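Local coordinates for Sn-glycerol-3-phosphate ABC transporter substrate-binding protein UspB (Mycobacterium tuberculosis, PDB 4MFI), which probably captures glycerophosphocholine outside the cell membrane and delivers it to an ATP-binding cassette importer, at residues 44-47 with 48-51; 53-56 with 57-61; 99-102 with 103-106; 330-333 with 334-337. All coordinates share one frame; numbering follows the deposited sequence.

Contact 1 of 4, residues 44-47 with 48-51; sequences SHPG and QSSA
Ser49 reaches back over the turn and is gripped twice, once by its backbone and once by its side chain. Its hydroxyl OG gives its proton to the carbonyl O of Pro46, a short bond of 2.7 Å whose donor is tilted out of the carbonyl plane. Its amide N donates to the O of His45 at 3.2 Å; this bond is nearly straight at the hydrogen (163°), although the donor sits well above the carbonyl plane. Serine suits the site because its short side chain, with OG held between the backbone N and the carbonyl carbon (chi1 56°), turns the hydroxyl back to Pro46 O. Proline suits its own place because the ring restricts phi and its buried N needs no hydrogen-bond partner; its CD lies 3.7 Å from Ser49 OG.

This turn is the connection from strand 39-43 to helix 50-63 in a beta-alpha-beta unit of the periplasmic-binding-protein fold. Ser49 occupies the N-cap position, yet its hydroxyl is spent on the preceding turn instead of on the helix. His45, Gly47 and Gln48 all have positive phi, which is easiest for glycine. Gln48 CB sits against Gly47, and the chain is extended beyond CG.

The imidazole of His45 packs against the first turn of the helix. Ser50 CB lies over one ring face, 4.0 Å from the centroid and 15° off the normal, a CH-pi contact. The ring's ND1 is satisfied further along the helix by Glu53 OE1, and the backbone N of His45 is taken by Ser43 OG.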
# COMPACT_ATOMS: atom_id res chain seq x y z
N SER A 44 9.74 -10.58 6.34
CA SER A 44 10.86 -9.94 5.65
C SER A 44 11.37 -8.75 6.46
O SER A 44 12.28 -8.04 6.03
CB SER A 44 10.43 -9.47 4.27
OG SER A 44 9.28 -8.66 4.36
N HIS A 45 10.79 -8.55 7.64
CA HIS A 45 11.16 -7.43 8.51
C HIS A 45 11.06 -6.09 7.77
O HIS A 45 12.04 -5.35 7.70
CB HIS A 45 12.59 -7.60 9.05
CG HIS A 45 12.93 -8.99 9.48
ND1 HIS A 45 12.17 -9.70 10.39
CD2 HIS A 45 13.95 -9.81 9.13
CE1 HIS A 45 12.71 -10.90 10.57
NE2 HIS A 45 13.80 -10.98 9.82
N PRO A 46 9.87 -5.78 7.23
CA PRO A 46 9.74 -4.58 6.40
C PRO A 46 10.07 -3.31 7.18
O PRO A 46 9.73 -3.20 8.36
CB PRO A 46 8.27 -4.60 5.99
CG PRO A 46 7.58 -5.35 7.09
CD PRO A 46 8.56 -6.42 7.48
N GLY A 47 10.73 -2.37 6.53
CA GLY A 47 11.17 -1.16 7.21
C GLY A 47 12.24 -1.44 8.25
O GLY A 47 12.33 -0.72 9.25
N GLN A 48 13.03 -2.48 8.02
CA GLN A 48 14.13 -2.88 8.91
C GLN A 48 13.64 -3.07 10.34
O GLN A 48 14.22 -2.52 11.29
CB GLN A 48 15.26 -1.85 8.88
CG GLN A 48 15.86 -1.63 7.51
CD GLN A 48 17.16 -0.87 7.59
OE1 GLN A 48 18.01 -1.16 8.44
NE2 GLN A 48 17.33 0.12 6.72
N SER A 49 12.60 -3.88 10.49
CA SER A 49 11.82 -3.91 11.72
C SER A 49 12.04 -5.13 12.60
O SER A 49 11.22 -5.40 13.46
CB SER A 49 10.33 -3.83 11.37
OG SER A 49 9.96 -4.87 10.48
N SER A 50 13.15 -5.84 12.40
CA SER A 50 13.37 -7.06 13.18
C SER A 50 13.41 -6.79 14.69
O SER A 50 12.86 -7.57 15.46
CB SER A 50 14.63 -7.81 12.73
OG SER A 50 15.81 -7.09 13.05
N ALA A 51 14.02 -5.69 15.11
CA ALA A 51 14.02 -5.32 16.52
C ALA A 51 12.61 -5.08 17.06
O ALA A 51 12.27 -5.52 18.16
CB ALA A 51 14.91 -4.11 16.78

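Contact 2 of 4, residues 53-56 with 57-61; sequences EREL and IGRFQ
Glu55 and Arg59, one helical turn apart, meet in an i to i+4 salt bridge on the partly exposed side of helix 50-63. The arginine climbs off the backbone in an almost straight line. Arg59 CB rests 3.5 Å from Leu56 O. Arg59 CG passes 3.3 Å from Glu55 O, the carbonyl to which the Arg59 amide also donates. CD comes next, with Leu56 CD2 at 4.2 Å, so the aliphatic shaft has an apolar neighbour. At NE the chain reaches its main partner: NE donates to Glu55 OE2 over 2.8 Å at 167°, and the oxygen lies in the guanidinium plane, at its edge. Beyond CZ the two terminal nitrogens diverge. NH2 donates to a water that in turn donates to Glu55 OE2, while NH1 bonds to Asn335 OD1 and Tyr338 adds a cation-pi contact.

Glutamate reaches this position because CG stands opposite the backbone N (chi1 168°) and the chain then bends at chi2, bringing the carboxylate back toward the next turn. OE2 offers its anti lone pair, and the carboxylate and guanidinium planes stand 85° apart, so a single oxygen does the work instead of a paired, two-pronged grip.

Leu56 and Ile57 face inward, against helices 317-330 and 333-343 and strand 69-73, where branched apolar chains belong. Underneath runs the regular i to i+4 bonding, such as Phe60 N to Leu56 O at 2.9 Å. OE2 is held by two donors, NE and the water; the pairing probably offsets the two charges on this partly exposed side, while NH1 ties the helix to helix 333-343.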
# COMPACT_ATOMS: atom_id res chain seq x y z
N GLU A 53 9.87 -6.31 15.82
CA GLU A 53 9.20 -7.61 15.81
C GLU A 53 9.61 -8.47 17.00
O GLU A 53 8.77 -9.14 17.61
CB GLU A 53 9.46 -8.33 14.48
CG GLU A 53 8.85 -7.60 13.29
CD GLU A 53 9.06 -8.32 11.98
OE1 GLU A 53 10.18 -8.82 11.75
OE2 GLU A 53 8.10 -8.38 11.17
N ARG A 54 10.90 -8.46 17.34
CA ARG A 54 11.35 -9.20 18.52
C ARG A 54 10.71 -8.65 19.80
O ARG A 54 10.39 -9.41 20.72
CB ARG A 54 12.87 -9.19 18.64
CG ARG A 54 13.55 -10.07 17.60
CD ARG A 54 15.04 -10.20 17.86
NE ARG A 54 15.72 -8.91 17.87
CZ ARG A 54 16.26 -8.34 16.79
NH1 ARG A 54 16.22 -8.97 15.62
NH2 ARG A 54 16.85 -7.16 16.89
N GLU A 55 10.51 -7.34 19.86
CA GLU A 55 9.85 -6.72 21.01
C GLU A 55 8.39 -7.17 21.09
O GLU A 55 7.90 -7.50 22.17
CB GLU A 55 9.96 -5.19 20.95
CG GLU A 55 9.07 -4.45 21.94
CD GLU A 55 9.42 -4.70 23.40
OE1 GLU A 55 10.57 -5.08 23.69
OE2 GLU A 55 8.53 -4.49 24.27
N LEU A 56 7.71 -7.19 19.95
CA LEU A 56 6.31 -7.62 19.93
C LEU A 56 6.18 -9.09 20.33
O LEU A 56 5.25 -9.47 21.04
CB LEU A 56 5.69 -7.36 18.56
CG LEU A 56 5.53 -5.88 18.20
CD1 LEU A 56 4.98 -5.72 16.79
CD2 LEU A 56 4.65 -5.18 19.23
N ILE A 57 7.13 -9.91 19.88
CA ILE A 57 7.15 -11.33 20.26
C ILE A 57 7.34 -11.48 21.77
O ILE A 57 6.70 -12.32 22.40
CB ILE A 57 8.24 -12.09 19.48
CG1 ILE A 57 7.80 -12.31 18.02
CG2 ILE A 57 8.55 -13.44 20.13
CD1 ILE A 57 8.91 -12.81 17.12
N GLY A 58 8.21 -10.65 22.34
CA GLY A 58 8.44 -10.68 23.78
C GLY A 58 7.18 -10.33 24.53
O GLY A 58 6.84 -10.98 25.54
N ARG A 59 6.47 -9.31 24.06
CA ARG A 59 5.20 -8.91 24.68
C ARG A 59 4.18 -10.04 24.57
O ARG A 59 3.45 -10.31 25.52
CB ARG A 59 4.65 -7.64 24.02
CG ARG A 59 5.54 -6.41 24.18
CD ARG A 59 4.98 -5.22 23.41
NE ARG A 59 5.82 -4.04 23.58
CZ ARG A 59 5.46 -2.80 23.27
NH1 ARG A 59 4.26 -2.56 22.76
NH2 ARG A 59 6.30 -1.79 23.48
N PHE A 60 4.16 -10.71 23.42
CA PHE A 60 3.23 -11.82 23.21
C PHE A 60 3.50 -12.96 24.19
O PHE A 60 2.58 -13.48 24.83
CB PHE A 60 3.31 -12.32 21.77
CG PHE A 60 2.48 -13.54 21.51
CD1 PHE A 60 1.11 -13.43 21.35
CD2 PHE A 60 3.07 -14.79 21.43
CE1 PHE A 60 0.34 -14.55 21.10
CE2 PHE A 60 2.31 -15.92 21.18
CZ PHE A 60 0.94 -15.80 21.02
N GLN A 61 4.77 -13.33 24.31
CA GLN A 61 5.16 -14.43 25.18
C GLN A 61 4.91 -14.12 26.65
O GLN A 61 4.68 -15.03 27.45
CB GLN A 61 6.61 -14.84 24.91
CG GLN A 61 6.79 -15.44 23.52
CD GLN A 61 8.22 -15.81 23.19
OE1 GLN A 61 8.46 -16.55 22.23
NE2 GLN A 61 9.17 -15.31 23.97
O HOH W 1 8.55 -1.53 25.22

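Contact 3 of 4, residues 99-102 with 103-106; sequences LLDD and RWWF
A single carboxylate, that of Asp101, holds two backbone amides with one oxygen and a guanidinium with the other. OD1 accepts from Trp104 N at 2.8 Å, nearly along its C-O axis, and from Arg103 N at 2.9 Å, which comes from above the carboxylate plane. OD2 turns its syn lone pair to Arg103 NH2, also at 2.8 Å and 164°; a second bond, from NE, is weak. The carboxylate and guanidinium planes are 58° apart. Asp101 can serve both tasks because CG sits between its backbone N and carbonyl carbon (chi1 79°), which folds the short side chain back over the turn. A bend at chi3 likewise curls Arg103 back to it.

These charges have further partners: Arg103 NH2 also bridges to Asp79 and NH1 to Asp392, while Asp102, only distantly paired with Arg103, turns OD2 to Arg385 and Gln381. Trp104 lays CD1 3.3 Å from Asp101 OD1, and its NE1 goes to Asp79. On the buried side Leu100 CB packs on Trp105 CB at 4.0 Å. A water joins Trp105 NE1, at the indole edge, to the carbonyl O of Asp102.

Trp105 N closes the first helical turn on Asp101 O at 3.2 Å. Aspartate suits such a place, its negative charge being probably favourable beside first amides that have no helical acceptor: this is side-chain capping at a strand-to-helix turn, here between strand 97-101 and helix 104-110 of the alpha/beta domain.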
# COMPACT_ATOMS: atom_id res chain seq x y z
N LEU A 99 3.88 -13.26 6.22
CA LEU A 99 3.68 -11.90 5.75
C LEU A 99 3.51 -11.87 4.22
O LEU A 99 4.44 -12.18 3.47
CB LEU A 99 4.89 -11.05 6.15
CG LEU A 99 4.83 -9.55 5.84
CD1 LEU A 99 3.68 -8.90 6.61
CD2 LEU A 99 6.15 -8.88 6.21
N LEU A 100 2.31 -11.51 3.77
CA LEU A 100 1.99 -11.50 2.34
C LEU A 100 1.55 -10.11 1.89
O LEU A 100 0.74 -9.47 2.56
CB LEU A 100 0.87 -12.51 2.05
CG LEU A 100 1.22 -13.98 2.35
CD1 LEU A 100 0.01 -14.87 2.10
CD2 LEU A 100 2.40 -14.43 1.49
N ASP A 101 2.09 -9.65 0.76
CA ASP A 101 1.77 -8.29 0.32
C ASP A 101 0.42 -8.17 -0.39
O ASP A 101 -0.34 -9.14 -0.48
CB ASP A 101 2.93 -7.61 -0.46
CG ASP A 101 3.05 -8.05 -1.92
OD1 ASP A 101 2.18 -8.76 -2.46
OD2 ASP A 101 4.03 -7.64 -2.56
N ASP A 102 0.15 -6.96 -0.87
CA ASP A 102 -1.14 -6.64 -1.48
C ASP A 102 -1.48 -7.42 -2.75
O ASP A 102 -2.64 -7.47 -3.14
CB ASP A 102 -1.26 -5.12 -1.73
CG ASP A 102 -0.16 -4.54 -2.61
OD1 ASP A 102 0.90 -5.17 -2.79
OD2 ASP A 102 -0.35 -3.41 -3.11
N ARG A 103 -0.47 -8.04 -3.37
CA ARG A 103 -0.67 -8.81 -4.60
C ARG A 103 -0.59 -10.30 -4.32
O ARG A 103 -1.33 -11.10 -4.88
CB ARG A 103 0.39 -8.43 -5.64
CG ARG A 103 0.46 -6.94 -5.95
CD ARG A 103 1.82 -6.54 -6.49
NE ARG A 103 2.89 -7.05 -5.63
CZ ARG A 103 4.09 -7.44 -6.06
NH1 ARG A 103 4.40 -7.37 -7.35
NH2 ARG A 103 4.97 -7.91 -5.18
N TRP A 104 0.33 -10.68 -3.44
CA TRP A 104 0.56 -12.10 -3.20
C TRP A 104 -0.53 -12.78 -2.37
O TRP A 104 -0.76 -13.97 -2.54
CB TRP A 104 1.92 -12.32 -2.56
CG TRP A 104 3.08 -12.25 -3.51
CD1 TRP A 104 4.02 -11.26 -3.61
CD2 TRP A 104 3.44 -13.24 -4.49
NE1 TRP A 104 4.93 -11.57 -4.60
CE2 TRP A 104 4.60 -12.78 -5.15
CE3 TRP A 104 2.89 -14.46 -4.87
CZ2 TRP A 104 5.22 -13.50 -6.16
CZ3 TRP A 104 3.51 -15.19 -5.88
CH2 TRP A 104 4.66 -14.70 -6.52
N TRP A 105 -1.19 -12.05 -1.48
CA TRP A 105 -2.16 -12.73 -0.62
C TRP A 105 -3.27 -13.39 -1.44
O TRP A 105 -3.65 -14.53 -1.16
CB TRP A 105 -2.71 -11.82 0.50
CG TRP A 105 -3.82 -10.90 0.07
CD1 TRP A 105 -3.72 -9.57 -0.21
CD2 TRP A 105 -5.21 -11.24 -0.09
NE1 TRP A 105 -4.94 -9.06 -0.55
CE2 TRP A 105 -5.88 -10.06 -0.48
CE3 TRP A 105 -5.95 -12.42 0.06
CZ2 TRP A 105 -7.25 -10.03 -0.74
CZ3 TRP A 105 -7.32 -12.39 -0.19
CH2 TRP A 105 -7.96 -11.20 -0.58
N PHE A 106 -3.77 -12.70 -2.47
CA PHE A 106 -4.87 -13.26 -3.26
C PHE A 106 -4.39 -14.44 -4.09
O PHE A 106 -5.11 -15.42 -4.26
CB PHE A 106 -5.53 -12.21 -4.16
CG PHE A 106 -6.68 -12.76 -4.97
CD1 PHE A 106 -7.94 -12.88 -4.40
CD2 PHE A 106 -6.50 -13.14 -6.29
CE1 PHE A 106 -9.01 -13.38 -5.15
CE2 PHE A 106 -7.56 -13.64 -7.03
CZ PHE A 106 -8.81 -13.76 -6.46
O HOH W 2 -4.68 -6.36 -1.64

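Contact 4 of 4, residues 330-333 with 334-337; sequences VTNP and TNTA
Asn332 caps helix 333-343 with its side-chain oxygen: OD1 accepts from Asn335 N at 2.8 Å, met almost head-on at a C=O...N angle of 173°. Its own carbonyl O takes Thr336 N at 2.9 Å in a nearly straight bond, and Pro333 O follows with Ala337 N at 3.2 Å. OD1 can reach the amide because CG is tucked between the backbone N and the carbonyl carbon (chi1 80°), swinging the amide group over the helix end.

The side chains of Asn332 and Asn335 are set at a slant to each other, with their amide planes only 17° apart. Asn335 ND2 comes within 3.2 Å of Asn332 OD1, but the angle is poor and no bond results; ND2 instead donates to Phe329 O, and the Asn335 OD1 is used by helix 50-63. Asparagine thus serves two neighbouring helices with one amide.

Packing completes the turn. Asn335 CB sits 3.4 Å from Val330 O, and Thr336 CG2 lies 3.3 Å from Asn332 O, while the threonine hydroxyl turns to Val348 N. Pro333 suits the first helical turn, since its missing N-H costs nothing where no helical acceptor precedes it; its ring packs on Asp130, Arg349 and Ser351. Val330 and Asn335 both press on Leu56. An asparagine N-cap followed by proline at N1 is a classic helix start, used here to separate helix 317-330 from helix 333-343 across the two-residue link Thr331-Asn332.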
# COMPACT_ATOMS: atom_id res chain seq x y z
N VAL A 330 -0.29 -8.87 18.07
CA VAL A 330 0.72 -7.95 17.58
C VAL A 330 0.12 -6.79 16.78
O VAL A 330 0.80 -5.79 16.54
CB VAL A 330 1.85 -8.65 16.78
CG1 VAL A 330 2.53 -9.70 17.65
CG2 VAL A 330 1.33 -9.25 15.47
N THR A 331 -1.15 -6.92 16.41
CA THR A 331 -1.87 -5.84 15.74
C THR A 331 -2.95 -5.22 16.63
O THR A 331 -3.89 -4.59 16.15
CB THR A 331 -2.50 -6.29 14.39
OG1 THR A 331 -3.45 -7.33 14.62
CG2 THR A 331 -1.42 -6.75 13.42
N ASN A 332 -2.81 -5.40 17.95
CA ASN A 332 -3.72 -4.74 18.88
C ASN A 332 -3.41 -3.23 18.93
O ASN A 332 -2.42 -2.79 18.34
CB ASN A 332 -3.78 -5.47 20.24
CG ASN A 332 -2.62 -5.16 21.18
OD1 ASN A 332 -1.85 -4.22 20.98
ND2 ASN A 332 -2.52 -5.94 22.26
N PRO A 333 -4.26 -2.43 19.59
CA PRO A 333 -4.03 -0.98 19.47
C PRO A 333 -2.67 -0.49 19.99
O PRO A 333 -2.00 0.29 19.31
CB PRO A 333 -5.18 -0.38 20.29
CG PRO A 333 -6.26 -1.39 20.16
CD PRO A 333 -5.58 -2.72 20.17
N THR A 334 -2.27 -0.97 21.16
CA THR A 334 -0.97 -0.65 21.74
C THR A 334 0.17 -1.07 20.81
O THR A 334 1.12 -0.32 20.57
CB THR A 334 -0.79 -1.39 23.08
OG1 THR A 334 -1.74 -0.89 24.03
CG2 THR A 334 0.61 -1.19 23.63
N ASN A 335 0.06 -2.28 20.28
CA ASN A 335 1.18 -2.86 19.55
C ASN A 335 1.32 -2.33 18.13
O ASN A 335 2.43 -2.16 17.64
CB ASN A 335 1.09 -4.38 19.59
CG ASN A 335 1.36 -4.92 20.97
OD1 ASN A 335 2.08 -4.30 21.75
ND2 ASN A 335 0.79 -6.08 21.28
N THR A 336 0.20 -2.05 17.47
CA THR A 336 0.30 -1.44 16.15
C THR A 336 0.81 0.01 16.26
O THR A 336 1.55 0.47 15.40
CB THR A 336 -1.03 -1.52 15.34
OG1 THR A 336 -0.77 -1.16 13.98
CG2 THR A 336 -2.10 -0.59 15.91
N ALA A 337 0.44 0.69 17.34
CA ALA A 337 0.98 2.03 17.59
C ALA A 337 2.49 1.96 17.75
O ALA A 337 3.22 2.74 17.13
CB ALA A 337 0.34 2.64 18.83

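In the fold
Along the chain the contacts follow in numerical order, and contacts 1, 2 and 3 belong to the alpha/beta core around strands 39-43 and 97-101, which pair in parallel. Contacts 1 and 2 share helix 50-63, with centres about 13 Å apart, and are tied by His45 ND1 to Glu53 OE1. Contact 4, far off in sequence, packs beside contact 2 with centres about 11 Å apart, joined by Arg59 and Leu56 to Asn335. Contact 3 touches contact 1 through Leu99 against Ser44 and Pro46. Contacts 1, 3 and 4 lie at helix starts: 1 and 3 follow core strands, 4 follows a helix, and contacts 1, 2 and 4 cluster around helix 50-63 of this solute-binding fold.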